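Long-range contacts in putative methyl-accepting chemotaxis signal transduction protein (Campylobacter jejuni, PDB 6W3S), which probably senses extracellular amino acids through a double Cache domain, here with leucine bound, and passes the signal on to the chemotaxis machinery: residues A78-L83 with D133-Q138; Q138-Y143 with G158-S163. All coordinates share one frame; numbering follows the deposited sequence. Where two conformers were deposited one is given.

Both contacts lie in what is probably the membrane-distal module of a double Cache (dCACHE) sensor, and all four segments fall within its first PDC sensor range. Along the chain interaction 1 is completed first, and interaction 2 starts at the residue they share, Q138, where the 133-138 loop runs into strand 139-149. Their centres are about 7 Å apart. Strand 80-84 pairs with strand 152-162, which pairs in turn with strand 139-149, so one antiparallel sheet carries both contacts. The pair Y82 OH and D160 OD1, 2.7 Å apart, joins them directly. D133 in interaction 1 and D160 in interaction 2 both accept from the ammonium of the bound leucine, making the two contacts adjoining walls of one ligand pocket.

Interaction 1 (A78-L83 with D133-Q138); sequences ALNVYL and DTVLKQ. With LEU (leucine), chain C.
The amide of N80 and the carboxylate of D133 meet from the two segments with their planes 62° apart. D133 OD2 lies in the amide plane of N80, yet the N-H of N80 ND2 reaches that oxygen from above the carboxylate plane, at 3.0 Å and with a bent N-H...O angle of 142°. On the opposite face of the carboxylate the backbone N of L136 meets the same OD2 at 2.7 Å. The other oxygen, OD1, takes the backbone N of V135 in an Asx turn and the ammonium N of the bound leucine at 2.8 Å. The Y82 ring carries leucine CD1 over the centre of one face, 3.7 Å above its plane, while W115 packs against the ring edge-to-face. T134 N supplies a nearly straight bond to leucine O.

Apolar groups pack beside the polar pair. With CG of L79 opposite its backbone N (chi1 -166°), the branch extends toward the loop: CD1 meets L136 CD1 at 3.7 Å, and CD2 lies against D133 OD2 and Q138 CB. N80 OD1 faces carbon, with L136 CD1 at 3.7 Å and V135 CG1 slightly farther off; it is buried with no partner in the model.

The geometry sets out a division of labour at one end of a Cache ligand pocket. Two backbone N-H groups and the N80 amide fix the rotation of D133, while N80 ND2 also bonds D160 OD2, so one second-shell amide positions both acidic groups that receive the ligand's ammonium. This convergence of negative charge probably favours a protonated amine, and the Y82 face supplies an apolar surface for the leucine side chain, consistent with recognition of an apolar amino acid.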
loop_
_atom_site.group_PDB
_atom_site.type_symbol
_atom_site.label_atom_id
_atom_site.label_comp_id
_atom_site.label_asym_id
_atom_site.label_seq_id
_atom_site.Cartn_x
_atom_site.Cartn_y
_atom_site.Cartn_z
ATOM N N ALA A 78 -1.459 -3.136 -13.558
ATOM C CA ALA A 78 -0.515 -3.693 -12.593
ATOM C C ALA A 78 0.835 -3.957 -13.260
ATOM O O ALA A 78 0.940 -4.021 -14.467
ATOM C CB ALA A 78 -1.047 -4.994 -12.018
ATOM N N LEU A 79 1.875 -4.074 -12.458
ATOM C CA LEU A 79 3.216 -4.334 -12.957
ATOM C C LEU A 79 3.386 -5.816 -13.315
ATOM O O LEU A 79 3.864 -6.131 -14.392
ATOM C CB LEU A 79 4.249 -3.906 -11.924
ATOM C CG LEU A 79 5.634 -3.836 -12.545
ATOM C CD1 LEU A 79 5.775 -2.725 -13.614
ATOM C CD2 LEU A 79 6.675 -3.629 -11.455
ATOM N N ASN A 80 2.948 -6.710 -12.425
ATOM C CA ASN A 80 3.046 -8.155 -12.626
ATOM C C ASN A 80 1.814 -8.770 -11.990
ATOM O O ASN A 80 1.342 -8.289 -10.942
ATOM C CB ASN A 80 4.233 -8.770 -11.908
ATOM C CG ASN A 80 5.547 -8.210 -12.382
ATOM O OD1 ASN A 80 5.936 -8.399 -13.537
ATOM N ND2 ASN A 80 6.298 -7.635 -11.439
ATOM N N VAL A 81 1.304 -9.837 -12.616
ATOM C CA VAL A 81 0.249 -10.647 -12.019
ATOM C C VAL A 81 0.666 -12.100 -12.281
ATOM O O VAL A 81 1.038 -12.432 -13.400
ATOM C CB VAL A 81 -1.140 -10.324 -12.611
ATOM C CG1 VAL A 81 -2.213 -11.264 -12.084
ATOM C CG2 VAL A 81 -1.538 -8.860 -12.448
ATOM N N TYR A 82 0.553 -12.957 -11.262
ATOM C CA TYR A 82 1.198 -14.256 -11.370
ATOM C C TYR A 82 0.539 -15.279 -10.447
ATOM O O TYR A 82 -0.104 -14.929 -9.460
ATOM C CB TYR A 82 2.743 -14.134 -11.092
ATOM C CG TYR A 82 3.130 -13.307 -9.872
ATOM C CD1 TYR A 82 3.339 -11.930 -10.008
ATOM C CD2 TYR A 82 3.289 -13.854 -8.611
ATOM C CE1 TYR A 82 3.698 -11.147 -8.925
ATOM C CE2 TYR A 82 3.646 -13.097 -7.513
ATOM C CZ TYR A 82 3.877 -11.723 -7.684
ATOM O OH TYR A 82 4.261 -10.991 -6.593
ATOM N N LEU A 83 0.823 -16.554 -10.750
ATOM C CA LEU A 83 0.343 -17.678 -9.967
ATOM C C LEU A 83 1.482 -18.622 -9.685
ATOM O O LEU A 83 2.046 -19.224 -10.622
ATOM C CB LEU A 83 -0.815 -18.388 -10.679
ATOM C CG LEU A 83 -1.422 -19.582 -9.948
ATOM C CD1 LEU A 83 -2.102 -19.134 -8.662
ATOM C CD2 LEU A 83 -2.365 -20.373 -10.832
ATOM N N ASP A 133 10.776 -5.369 -6.651
ATOM C CA ASP A 133 10.398 -6.520 -7.447
ATOM C C ASP A 133 11.594 -7.079 -8.211
ATOM O O ASP A 133 12.328 -6.330 -8.858
ATOM C CB ASP A 133 9.319 -6.091 -8.434
ATOM C CG ASP A 133 9.143 -7.058 -9.569
ATOM O OD1 ASP A 133 9.043 -8.288 -9.294
ATOM O OD2 ASP A 133 9.015 -6.577 -10.725
ATOM N N THR A 134 11.757 -8.397 -8.166
ATOM C CA THR A 134 12.855 -9.045 -8.859
ATOM C C THR A 134 12.695 -9.138 -10.386
ATOM O O THR A 134 13.698 -9.280 -11.124
ATOM C CB THR A 134 13.148 -10.414 -8.232
ATOM O OG1 THR A 134 12.059 -11.316 -8.372
ATOM C CG2 THR A 134 13.511 -10.297 -6.827
ATOM N N VAL A 135 11.456 -9.041 -10.871
ATOM C CA VAL A 135 11.221 -9.190 -12.306
ATOM C C VAL A 135 11.547 -7.904 -13.080
ATOM O O VAL A 135 12.355 -7.876 -14.005
ATOM C CB VAL A 135 9.774 -9.673 -12.591
ATOM C CG1 VAL A 135 9.521 -9.758 -14.092
ATOM C CG2 VAL A 135 9.506 -11.023 -11.935
ATOM N N LEU A 136 10.927 -6.820 -12.651
ATOM C CA LEU A 136 11.036 -5.559 -13.352
ATOM C C LEU A 136 11.796 -4.488 -12.581
ATOM O O LEU A 136 11.954 -3.369 -13.064
ATOM C CB LEU A 136 9.678 -5.062 -13.837
ATOM C CG LEU A 136 9.026 -5.886 -14.962
ATOM C CD1 LEU A 136 7.573 -5.539 -15.254
ATOM C CD2 LEU A 136 9.786 -5.760 -16.267
ATOM N N LYS A 137 12.234 -4.800 -11.366
ATOM C CA LYS A 137 13.171 -3.925 -10.665
ATOM C C LYS A 137 12.539 -2.543 -10.410
ATOM O O LYS A 137 13.146 -1.481 -10.581
ATOM C CB LYS A 137 14.505 -3.820 -11.396
ATOM C CG LYS A 137 15.172 -5.155 -11.687
ATOM C CD LYS A 137 15.532 -5.896 -10.419
ATOM C CE LYS A 137 16.392 -7.105 -10.763
ATOM N NZ LYS A 137 16.738 -7.822 -9.501
ATOM N N GLN A 138 11.265 -2.584 -10.030
ATOM C CA GLN A 138 10.550 -1.418 -9.488
ATOM C C GLN A 138 10.039 -1.743 -8.098
ATOM O O GLN A 138 9.789 -2.905 -7.786
ATOM C CB GLN A 138 9.367 -1.045 -10.379
ATOM C CG GLN A 138 9.812 -0.595 -11.753
ATOM C CD GLN A 138 8.667 -0.140 -12.614
ATOM O OE1 GLN A 138 7.717 0.465 -12.121
ATOM N NE2 GLN A 138 8.734 -0.463 -13.896
HETATM N N LEU C . 7.457 -9.237 -7.208
HETATM C CA LEU C . 7.618 -10.703 -7.010
HETATM C C LEU C . 8.935 -10.873 -6.245
HETATM O O LEU C . 9.891 -10.103 -6.469
HETATM C CB LEU C . 7.622 -11.387 -8.368
HETATM C CG LEU C . 7.548 -12.934 -8.386
HETATM C CD1 LEU C . 6.967 -13.411 -9.715
HETATM C CD2 LEU C . 8.947 -13.539 -8.182
HETATM O OXT LEU C . 9.050 -11.833 -5.454
#

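Interaction 2 (Q138-Y143 with G158-S163). With LEU (leucine), chain C.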
loop_
_atom_site.group_PDB
_atom_site.type_symbol
_atom_site.label_atom_id
_atom_site.label_comp_id
_atom_site.label_asym_id
_atom_site.label_seq_id
_atom_site.Cartn_x
_atom_site.Cartn_y
_atom_site.Cartn_z
ATOM N N GLN A 138 11.265 -2.584 -10.030
ATOM C CA GLN A 138 10.550 -1.418 -9.488
ATOM C C GLN A 138 10.039 -1.743 -8.098
ATOM O O GLN A 138 9.789 -2.905 -7.786
ATOM C CB GLN A 138 9.367 -1.045 -10.379
ATOM C CG GLN A 138 9.812 -0.595 -11.753
ATOM C CD GLN A 138 8.667 -0.140 -12.614
ATOM O OE1 GLN A 138 7.717 0.465 -12.121
ATOM N NE2 GLN A 138 8.734 -0.463 -13.896
ATOM N N TYR A 139 9.866 -0.725 -7.263
ATOM C CA TYR A 139 9.312 -0.928 -5.933
ATOM C C TYR A 139 7.804 -1.166 -6.077
ATOM O O TYR A 139 7.091 -0.397 -6.766
ATOM C CB TYR A 139 9.617 0.258 -5.031
ATOM C CG TYR A 139 11.055 0.296 -4.634
ATOM C CD1 TYR A 139 11.492 -0.434 -3.554
ATOM C CD2 TYR A 139 11.996 0.991 -5.390
ATOM C CE1 TYR A 139 12.834 -0.498 -3.232
ATOM C CE2 TYR A 139 13.341 0.921 -5.088
ATOM C CZ TYR A 139 13.759 0.193 -4.019
ATOM O OH TYR A 139 15.115 0.113 -3.773
ATOM N N VAL A 140 7.342 -2.217 -5.418
ATOM C CA VAL A 140 5.952 -2.659 -5.493
ATOM C C VAL A 140 5.414 -2.954 -4.102
ATOM O O VAL A 140 6.157 -3.276 -3.182
ATOM C CB VAL A 140 5.810 -3.900 -6.391
ATOM C CG1 VAL A 140 6.266 -3.625 -7.796
ATOM C CG2 VAL A 140 6.469 -5.130 -5.779
ATOM N N ILE A 141 4.082 -2.930 -4.037
ATOM C CA ILE A 141 3.331 -3.535 -2.961
ATOM C C ILE A 141 2.657 -4.735 -3.603
ATOM O O ILE A 141 2.051 -4.622 -4.672
ATOM C CB ILE A 141 2.306 -2.563 -2.356
ATOM C CG1 ILE A 141 3.027 -1.402 -1.698
ATOM C CG2 ILE A 141 1.348 -3.278 -1.443
ATOM C CD1 ILE A 141 2.158 -0.184 -1.468
ATOM N N THR A 142 2.832 -5.888 -2.969
ATOM C CA THR A 142 2.247 -7.130 -3.486
ATOM C C THR A 142 1.054 -7.543 -2.636
ATOM O O THR A 142 1.099 -7.537 -1.392
ATOM C CB THR A 142 3.313 -8.260 -3.547
ATOM O OG1 THR A 142 4.373 -7.864 -4.426
ATOM C CG2 THR A 142 2.691 -9.610 -3.985
ATOM N N TYR A 143 -0.013 -7.935 -3.333
ATOM C CA TYR A 143 -1.210 -8.528 -2.742
ATOM C C TYR A 143 -1.167 -9.982 -3.153
ATOM O O TYR A 143 -1.154 -10.278 -4.348
ATOM C CB TYR A 143 -2.441 -7.829 -3.316
ATOM C CG TYR A 143 -2.487 -6.358 -3.052
ATOM C CD1 TYR A 143 -1.744 -5.491 -3.838
ATOM C CD2 TYR A 143 -3.135 -5.838 -1.932
ATOM C CE1 TYR A 143 -1.667 -4.132 -3.544
ATOM C CE2 TYR A 143 -3.037 -4.501 -1.612
ATOM C CZ TYR A 143 -2.297 -3.654 -2.432
ATOM O OH TYR A 143 -2.280 -2.295 -2.170
ATOM N N GLY A 158 -0.357 -13.648 -6.965
ATOM C CA GLY A 158 0.258 -12.394 -6.587
ATOM C C GLY A 158 -0.024 -11.309 -7.585
ATOM O O GLY A 158 -0.069 -11.535 -8.795
ATOM N N VAL A 159 -0.212 -10.108 -7.049
ATOM C CA VAL A 159 -0.482 -8.902 -7.824
ATOM C C VAL A 159 0.461 -7.813 -7.318
ATOM O O VAL A 159 0.455 -7.473 -6.137
ATOM C CB VAL A 159 -1.964 -8.457 -7.631
ATOM C CG1 VAL A 159 -2.205 -7.105 -8.343
ATOM C CG2 VAL A 159 -2.922 -9.491 -8.148
ATOM N N ASP A 160 1.311 -7.298 -8.229
ATOM C CA ASP A 160 2.267 -6.262 -7.876
ATOM C C ASP A 160 1.788 -4.919 -8.415
ATOM O O ASP A 160 1.643 -4.735 -9.631
ATOM C CB ASP A 160 3.637 -6.532 -8.504
ATOM C CG ASP A 160 4.344 -7.762 -8.004
ATOM O OD1 ASP A 160 3.952 -8.352 -6.969
ATOM O OD2 ASP A 160 5.358 -8.128 -8.655
ATOM N N ILE A 161 1.618 -3.969 -7.503
ATOM C CA ILE A 161 1.248 -2.618 -7.847
ATOM C C ILE A 161 2.427 -1.705 -7.493
ATOM O O ILE A 161 2.931 -1.773 -6.383
ATOM C CB ILE A 161 -0.019 -2.170 -7.066
ATOM C CG1 ILE A 161 -1.194 -3.153 -7.246
ATOM C CG2 ILE A 161 -0.409 -0.738 -7.427
ATOM C CD1 ILE A 161 -1.686 -3.315 -8.660
ATOM N N PRO A 162 2.866 -0.832 -8.440
ATOM C CA PRO A 162 3.953 0.054 -8.054
ATOM C C PRO A 162 3.664 0.899 -6.813
ATOM O O PRO A 162 2.596 1.485 -6.695
ATOM C CB PRO A 162 4.088 0.979 -9.259
ATOM C CG PRO A 162 3.600 0.149 -10.419
ATOM C CD PRO A 162 2.455 -0.633 -9.836
ATOM N N SER A 163 4.589 0.909 -5.861
ATOM C CA SER A 163 4.373 1.729 -4.692
ATOM C C SER A 163 4.259 3.191 -5.035
ATOM O O SER A 163 3.589 3.942 -4.304
ATOM C CB SER A 163 5.431 1.427 -3.635
ATOM O OG SER A 163 6.708 1.509 -4.193
HETATM N N LEU C . 7.457 -9.237 -7.208
HETATM C CA LEU C . 7.618 -10.703 -7.010
HETATM C C LEU C . 8.935 -10.873 -6.245
HETATM O O LEU C . 9.891 -10.103 -6.469
HETATM C CB LEU C . 7.622 -11.387 -8.368
HETATM C CG LEU C . 7.548 -12.934 -8.386
HETATM C CD1 LEU C . 6.967 -13.411 -9.715
HETATM C CD2 LEU C . 8.947 -13.539 -8.182
HETATM O OXT LEU C . 9.050 -11.833 -5.454
#
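T142 and D160 bring their polar ends together through similar first torsions: OG1 of T142 (chi1 -61°) and CG of D160 (chi1 -66°) each sit beside their own backbone N, opposite the carbonyl carbon. The residues are a non-hydrogen-bonded pair of the antiparallel beta hairpin formed by strands 139-149 and 152-162, in the sheet of the Cache fold. Their side chains run alongside each other in the same direction, and T142 OG1 donates to D160 OD1 at 2.6 Å. The hydroxyl comes from above the carboxylate plane, 48° out of it.

The other oxygen, D160 OD2, receives the ammonium N of the bound leucine at 2.8 Å. Y131 OH, itself hydrogen-bonded to the leucine, also bonds T142 OG1 and so ties this pair to the pocket a second time. V140 places both methyls against D160, CG1 reaching its CB at 4.0 Å.

Backbone pairing keeps this face in register. I141 and I161 exchange two bonds, that from I161 N to I141 O being almost straight. Y143 and V159 form the next hydrogen-bonded pair. The short segments 139-143 and 158-162 cross with the twist usual in antiparallel sheets. On the face opposite T142 and D160, Y143 CE1 touches I161 CG1 at 3.9 Å, and the Y143 and I161 side chains also contact F32 of helix 4-48. Y143 OH is bonded by N36 ND2 of that helix. The sheet thus has one face at the ligand and the other on the long helix.

Where the pairing ends, S163 N bonds Y139 O at 3.0 Å, from well above the carbonyl plane, and S163 OG lies 3.3 Å from Y139 CB.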